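Local coordinates for group 3 allergen SMIPP-S YvT004A06 (Sarcoptes scabiei type hominis, PDB 3H7T), which belongs to the trypsin-like serine protease family as an inactivated paralogue, so the endopeptidase activity assigned to that family probably does not apply to it, at residues S52-S57 and G64-A69; M68-Y73 and E90-I95. All coordinates share one frame; numbering follows the deposited sequence.

Interaction 1 of 2, residues S52-S57 and G64-A69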
loop_
_atom_site.group_PDB
_atom_site.type_symbol
_atom_site.label_atom_id
_atom_site.label_comp_id
_atom_site.label_asym_id
_atom_site.label_seq_id
_atom_site.Cartn_x
_atom_site.Cartn_y
_atom_site.Cartn_z
ATOM N N SER A 52 7.868 -9.589 9.154
ATOM C CA SER A 52 9.188 -9.095 8.779
ATOM C C SER A 52 9.061 -7.944 7.781
ATOM O O SER A 52 8.169 -7.942 6.930
ATOM C CB SER A 52 10.024 -10.227 8.168
ATOM O OG SER A 52 11.366 -9.813 7.962
ATOM N N ILE A 53 9.954 -6.968 7.902
ATOM C CA ILE A 53 10.032 -5.853 6.967
ATOM C C ILE A 53 11.317 -6.000 6.155
ATOM O O ILE A 53 12.416 -6.001 6.721
ATOM C CB ILE A 53 9.995 -4.477 7.694
ATOM C CG1 ILE A 53 8.638 -4.257 8.366
ATOM C CG2 ILE A 53 10.276 -3.330 6.729
ATOM C CD1 ILE A 53 8.595 -4.730 9.820
ATOM N N HIS A 54 11.167 -6.115 4.836
ATOM C CA HIS A 54 12.297 -6.309 3.924
ATOM C C HIS A 54 12.527 -5.020 3.146
ATOM O O HIS A 54 11.647 -4.573 2.409
ATOM C CB HIS A 54 12.025 -7.499 2.982
ATOM C CG HIS A 54 13.103 -7.738 1.967
ATOM N ND1 HIS A 54 14.344 -8.234 2.299
ATOM C CD2 HIS A 54 13.114 -7.572 0.623
ATOM C CE1 HIS A 54 15.078 -8.350 1.207
ATOM N NE2 HIS A 54 14.354 -7.950 0.176
ATOM N N TYR A 55 13.706 -4.422 3.332
ATOM C CA TYR A 55 14.024 -3.116 2.754
ATOM C C TYR A 55 15.374 -3.056 2.028
ATOM O O TYR A 55 16.247 -3.903 2.247
ATOM C CB TYR A 55 13.935 -2.015 3.825
ATOM C CG TYR A 55 15.006 -2.001 4.908
ATOM C CD1 TYR A 55 16.205 -1.310 4.721
ATOM C CD2 TYR A 55 14.796 -2.630 6.136
ATOM C CE1 TYR A 55 17.175 -1.263 5.715
ATOM C CE2 TYR A 55 15.760 -2.596 7.138
ATOM C CZ TYR A 55 16.947 -1.903 6.924
ATOM O OH TYR A 55 17.908 -1.852 7.913
ATOM N N GLY A 56 15.521 -2.054 1.162
ATOM C CA GLY A 56 16.765 -1.796 0.442
ATOM C C GLY A 56 17.086 -2.742 -0.702
ATOM O O GLY A 56 18.237 -2.836 -1.119
ATOM N N SER A 57 16.072 -3.432 -1.220
ATOM C CA SER A 57 16.275 -4.367 -2.325
ATOM C C SER A 57 15.175 -4.260 -3.381
ATOM O O SER A 57 14.015 -4.022 -3.047
ATOM C CB SER A 57 16.351 -5.802 -1.791
ATOM O OG SER A 57 16.564 -6.728 -2.841
ATOM N N GLY A 64 18.454 -7.724 0.733
ATOM C CA GLY A 64 18.392 -6.459 1.438
ATOM C C GLY A 64 18.677 -6.678 2.898
ATOM O O GLY A 64 19.609 -7.394 3.274
ATOM N N THR A 65 17.842 -6.068 3.715
ATOM C CA THR A 65 17.912 -6.226 5.147
ATOM C C THR A 65 16.507 -6.544 5.618
ATOM O O THR A 65 15.529 -6.005 5.089
ATOM C CB THR A 65 18.434 -4.940 5.799
ATOM O OG1 THR A 65 19.575 -4.474 5.063
ATOM C CG2 THR A 65 18.823 -5.178 7.263
ATOM N N SER A 66 16.408 -7.452 6.578
ATOM C CA SER A 66 15.130 -7.801 7.173
ATOM C C SER A 66 15.166 -7.440 8.645
ATOM O O SER A 66 16.184 -7.616 9.314
ATOM C CB SER A 66 14.828 -9.284 6.987
ATOM O OG SER A 66 14.778 -9.617 5.605
ATOM N N VAL A 67 14.053 -6.909 9.130
ATOM C CA VAL A 67 13.929 -6.483 10.515
ATOM C C VAL A 67 12.546 -6.907 10.998
ATOM O O VAL A 67 11.551 -6.767 10.274
ATOM C CB VAL A 67 14.170 -4.949 10.663
ATOM C CG1 VAL A 67 13.149 -4.136 9.861
ATOM C CG2 VAL A 67 14.180 -4.523 12.128
ATOM N N MET A 68 12.499 -7.455 12.207
ATOM C CA MET A 68 11.260 -7.950 12.786
ATOM C C MET A 68 10.360 -6.791 13.210
ATOM O O MET A 68 10.845 -5.703 13.534
ATOM C CB MET A 68 11.577 -8.838 13.995
ATOM C CG MET A 68 10.830 -10.170 14.032
ATOM S SD MET A 68 11.057 -11.168 12.537
ATOM C CE MET A 68 11.026 -12.831 13.211
ATOM N N ALA A 69 9.051 -7.024 13.192
ATOM C CA ALA A 69 8.097 -6.057 13.737
ATOM C C ALA A 69 8.078 -6.144 15.256
ATOM O O ALA A 69 8.260 -7.223 15.825
ATOM C CB ALA A 69 6.715 -6.307 13.185
#

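Interaction 2 of 2, residues M68-Y73 and E90-I95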
loop_
_atom_site.group_PDB
_atom_site.type_symbol
_atom_site.label_atom_id
_atom_site.label_comp_id
_atom_site.label_asym_id
_atom_site.label_seq_id
_atom_site.Cartn_x
_atom_site.Cartn_y
_atom_site.Cartn_z
ATOM N N MET A 68 12.499 -7.455 12.207
ATOM C CA MET A 68 11.260 -7.950 12.786
ATOM C C MET A 68 10.360 -6.791 13.210
ATOM O O MET A 68 10.845 -5.703 13.534
ATOM C CB MET A 68 11.577 -8.838 13.995
ATOM C CG MET A 68 10.830 -10.170 14.032
ATOM S SD MET A 68 11.057 -11.168 12.537
ATOM C CE MET A 68 11.026 -12.831 13.211
ATOM N N ALA A 69 9.051 -7.024 13.192
ATOM C CA ALA A 69 8.097 -6.057 13.737
ATOM C C ALA A 69 8.078 -6.144 15.256
ATOM O O ALA A 69 8.260 -7.223 15.825
ATOM C CB ALA A 69 6.715 -6.307 13.185
ATOM N N LYS A 70 7.857 -5.001 15.899
ATOM C CA LYS A 70 7.711 -4.927 17.349
ATOM C C LYS A 70 6.244 -4.741 17.737
ATOM O O LYS A 70 5.718 -5.497 18.553
ATOM C CB LYS A 70 8.563 -3.785 17.910
ATOM C CG LYS A 70 8.582 -3.693 19.430
ATOM C CD LYS A 70 9.758 -2.860 19.922
ATOM C CE LYS A 70 9.544 -1.375 19.675
ATOM N NZ LYS A 70 10.727 -0.576 20.096
ATOM N N LYS A 71 5.599 -3.729 17.156
ATOM C CA LYS A 71 4.192 -3.430 17.425
ATOM C C LYS A 71 3.418 -3.176 16.129
ATOM O O LYS A 71 3.969 -2.668 15.151
ATOM C CB LYS A 71 4.064 -2.206 18.340
ATOM C CG LYS A 71 4.694 -2.367 19.720
ATOM C CD LYS A 71 4.937 -1.010 20.351
ATOM C CE LYS A 71 5.936 -1.081 21.496
ATOM N NZ LYS A 71 6.319 0.282 21.967
ATOM N N ILE A 72 2.135 -3.534 16.147
ATOM C CA ILE A 72 1.235 -3.327 15.023
ATOM C C ILE A 72 0.099 -2.403 15.469
ATOM O O ILE A 72 -0.565 -2.671 16.471
ATOM C CB ILE A 72 0.621 -4.661 14.518
ATOM C CG1 ILE A 72 1.703 -5.707 14.181
ATOM C CG2 ILE A 72 -0.321 -4.423 13.332
ATOM C CD1 ILE A 72 2.774 -5.250 13.197
ATOM N N TYR A 73 -0.124 -1.330 14.719
ATOM C CA TYR A 73 -1.193 -0.381 15.028
ATOM C C TYR A 73 -2.268 -0.441 13.965
ATOM O O TYR A 73 -2.002 -0.179 12.790
ATOM C CB TYR A 73 -0.638 1.039 15.145
ATOM C CG TYR A 73 0.444 1.158 16.183
ATOM C CD1 TYR A 73 0.145 1.570 17.484
ATOM C CD2 TYR A 73 1.768 0.841 15.875
ATOM C CE1 TYR A 73 1.142 1.671 18.448
ATOM C CE2 TYR A 73 2.768 0.942 16.830
ATOM C CZ TYR A 73 2.448 1.358 18.113
ATOM O OH TYR A 73 3.439 1.452 19.061
ATOM N N GLU A 90 5.660 -0.804 13.739
ATOM C CA GLU A 90 6.887 -0.324 14.363
ATOM C C GLU A 90 7.916 -1.451 14.333
ATOM O O GLU A 90 7.602 -2.588 14.682
ATOM C CB GLU A 90 6.629 0.154 15.798
ATOM C CG GLU A 90 7.880 0.665 16.504
ATOM C CD GLU A 90 7.613 1.207 17.898
ATOM O OE1 GLU A 90 6.441 1.247 18.337
ATOM O OE2 GLU A 90 8.592 1.611 18.556
ATOM N N THR A 91 9.135 -1.134 13.905
ATOM C CA THR A 91 10.202 -2.133 13.804
ATOM C C THR A 91 10.895 -2.371 15.145
ATOM O O THR A 91 10.885 -1.498 16.029
ATOM C CB THR A 91 11.243 -1.768 12.713
ATOM O OG1 THR A 91 11.828 -0.488 12.994
ATOM C CG2 THR A 91 10.589 -1.729 11.341
ATOM N N GLU A 92 11.468 -3.567 15.295
ATOM C CA GLU A 92 12.253 -3.938 16.477
ATOM C C GLU A 92 13.532 -3.118 16.578
ATOM O O GLU A 92 13.898 -2.646 17.657
ATOM C CB GLU A 92 12.608 -5.430 16.447
ATOM C CG GLU A 92 11.505 -6.360 16.939
ATOM C CD GLU A 92 11.461 -6.507 18.455
ATOM O OE1 GLU A 92 12.121 -5.722 19.171
ATOM O OE2 GLU A 92 10.754 -7.419 18.937
ATOM N N MET A 93 14.209 -2.968 15.442
ATOM C CA MET A 93 15.429 -2.178 15.337
ATOM C C MET A 93 15.213 -1.099 14.275
ATOM O O MET A 93 14.365 -1.265 13.399
ATOM C CB MET A 93 16.614 -3.075 14.959
ATOM C CG MET A 93 16.854 -4.245 15.906
ATOM N N PRO A 94 15.968 0.013 14.351
ATOM C CA PRO A 94 15.795 1.084 13.367
ATOM C C PRO A 94 16.181 0.669 11.948
ATOM O O PRO A 94 17.113 -0.106 11.753
ATOM C CB PRO A 94 16.736 2.184 13.871
ATOM C CG PRO A 94 16.925 1.890 15.314
ATOM C CD PRO A 94 16.918 0.403 15.411
ATOM N N ILE A 95 15.441 1.181 10.973
ATOM C CA ILE A 95 15.739 0.953 9.567
ATOM C C ILE A 95 16.923 1.834 9.172
ATOM O O ILE A 95 16.932 3.038 9.448
ATOM C CB ILE A 95 14.503 1.265 8.673
ATOM C CG1 ILE A 95 13.320 0.376 9.068
ATOM C CG2 ILE A 95 14.838 1.086 7.196
ATOM C CD1 ILE A 95 11.987 0.780 8.444
HETATM O O HOH W 1 7.655 2.337 20.761
#

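Interaction 1 of 2, residues S52-S57 and G64-A69
I53 and V67 meet at the apolar centre, with V67 CG1 3.8 Å from I53 CB. V67 CG1 sits between its backbone N and carbonyl carbon (chi1 61°), and also reaches the edge of the Y55 ring. At one end I53 CD1 packs on A69 CB. At the other, T65 lies alongside Y55 and sets a CH-pi contact on one ring face. T65 CB is 3.9 Å from the ring centroid. T65 CG2 lies near Y55 OH, whose hydrogen-bond partner is the backbone N of K96.

The backbones pair antiparallel through four hydrogen bonds. I53 and V67 exchange two, Y55 and T65 the other two. The straightest, Y55 N to T65 O, is 3.0 Å with 170° at the hydrogen.

S52, H54 and S66 line the other, more polar face. S66 OG lies at the edge of the H54 ring, 3.6 Å from H54 ND1, which is buried without a polar partner. H54 NE2 makes weak hydrogen bonds to Y59 O and T62 O in the turn.

The two strands form a beta hairpin in the six-stranded trypsin-fold barrel. Strand 15-20 touches S52 through Y55, and side chains of strand 87-91 pack against I53, V67 and A69.

Interaction 2 of 2, residues M68-Y73 and E90-I95
K70 and K71 both face E90 across a classic beta bulge between strand 65-74 and the end of strand 87-91, neighbours in the six-stranded barrel. This is the tight part of the contact. E90 O takes a hydrogen bond of 2.7 Å from K70 N and a weak one of 3.4 Å from K71 N. E90 N returns a bond to K71 O. Just past strand 87-91, E92 N binds M68 O at 2.8 Å.

The E90 side chain is extended, with CG anti to the backbone N (chi1 180°), and runs beside both lysine chains. Y73 OH donates to E90 OE1 at 3.1 Å. The tyrosine ring and the carboxylate are 17° from coplanar.

The ionic side is looser. K70 NZ pairs with E90 OE2 at 3.4 Å. K71 NZ is 3.8 Å from E90 OE1, a long salt bridge, and a water joins K71 NZ to E90 OE2. Exposed E92 crosses K70 at about a right angle, its OE1 5.4 Å from K70 NZ.

One carboxylate thus serves two lysines, a tyrosine hydroxyl and a water. This should favour the charged form of E90, while the backbone bonds to E90 O and E90 N fix the bulge, where the pairing shifts by one residue.

How the interactions relate
From the N terminus, the chain runs along strand 51-55, turns through residues 56-64 and returns along strand 65-74. Interaction 1 closes this short hairpin. Strand 65-74 continues past M68 and A69, which both contacts share. Interaction 2 then closes the longer excursion between residues 73 and 90. The two closures follow one another and do not nest. Strand 65-74 is the middle strand of the three, with 51-55 on one side and 87-91 on the other. The contacts also touch directly: I53 CD1 and V67 CG1 pack on T91 CG2, and Y55 CE1 meets I95 CG2. Together they tie three neighbouring strands into one wall of the barrel.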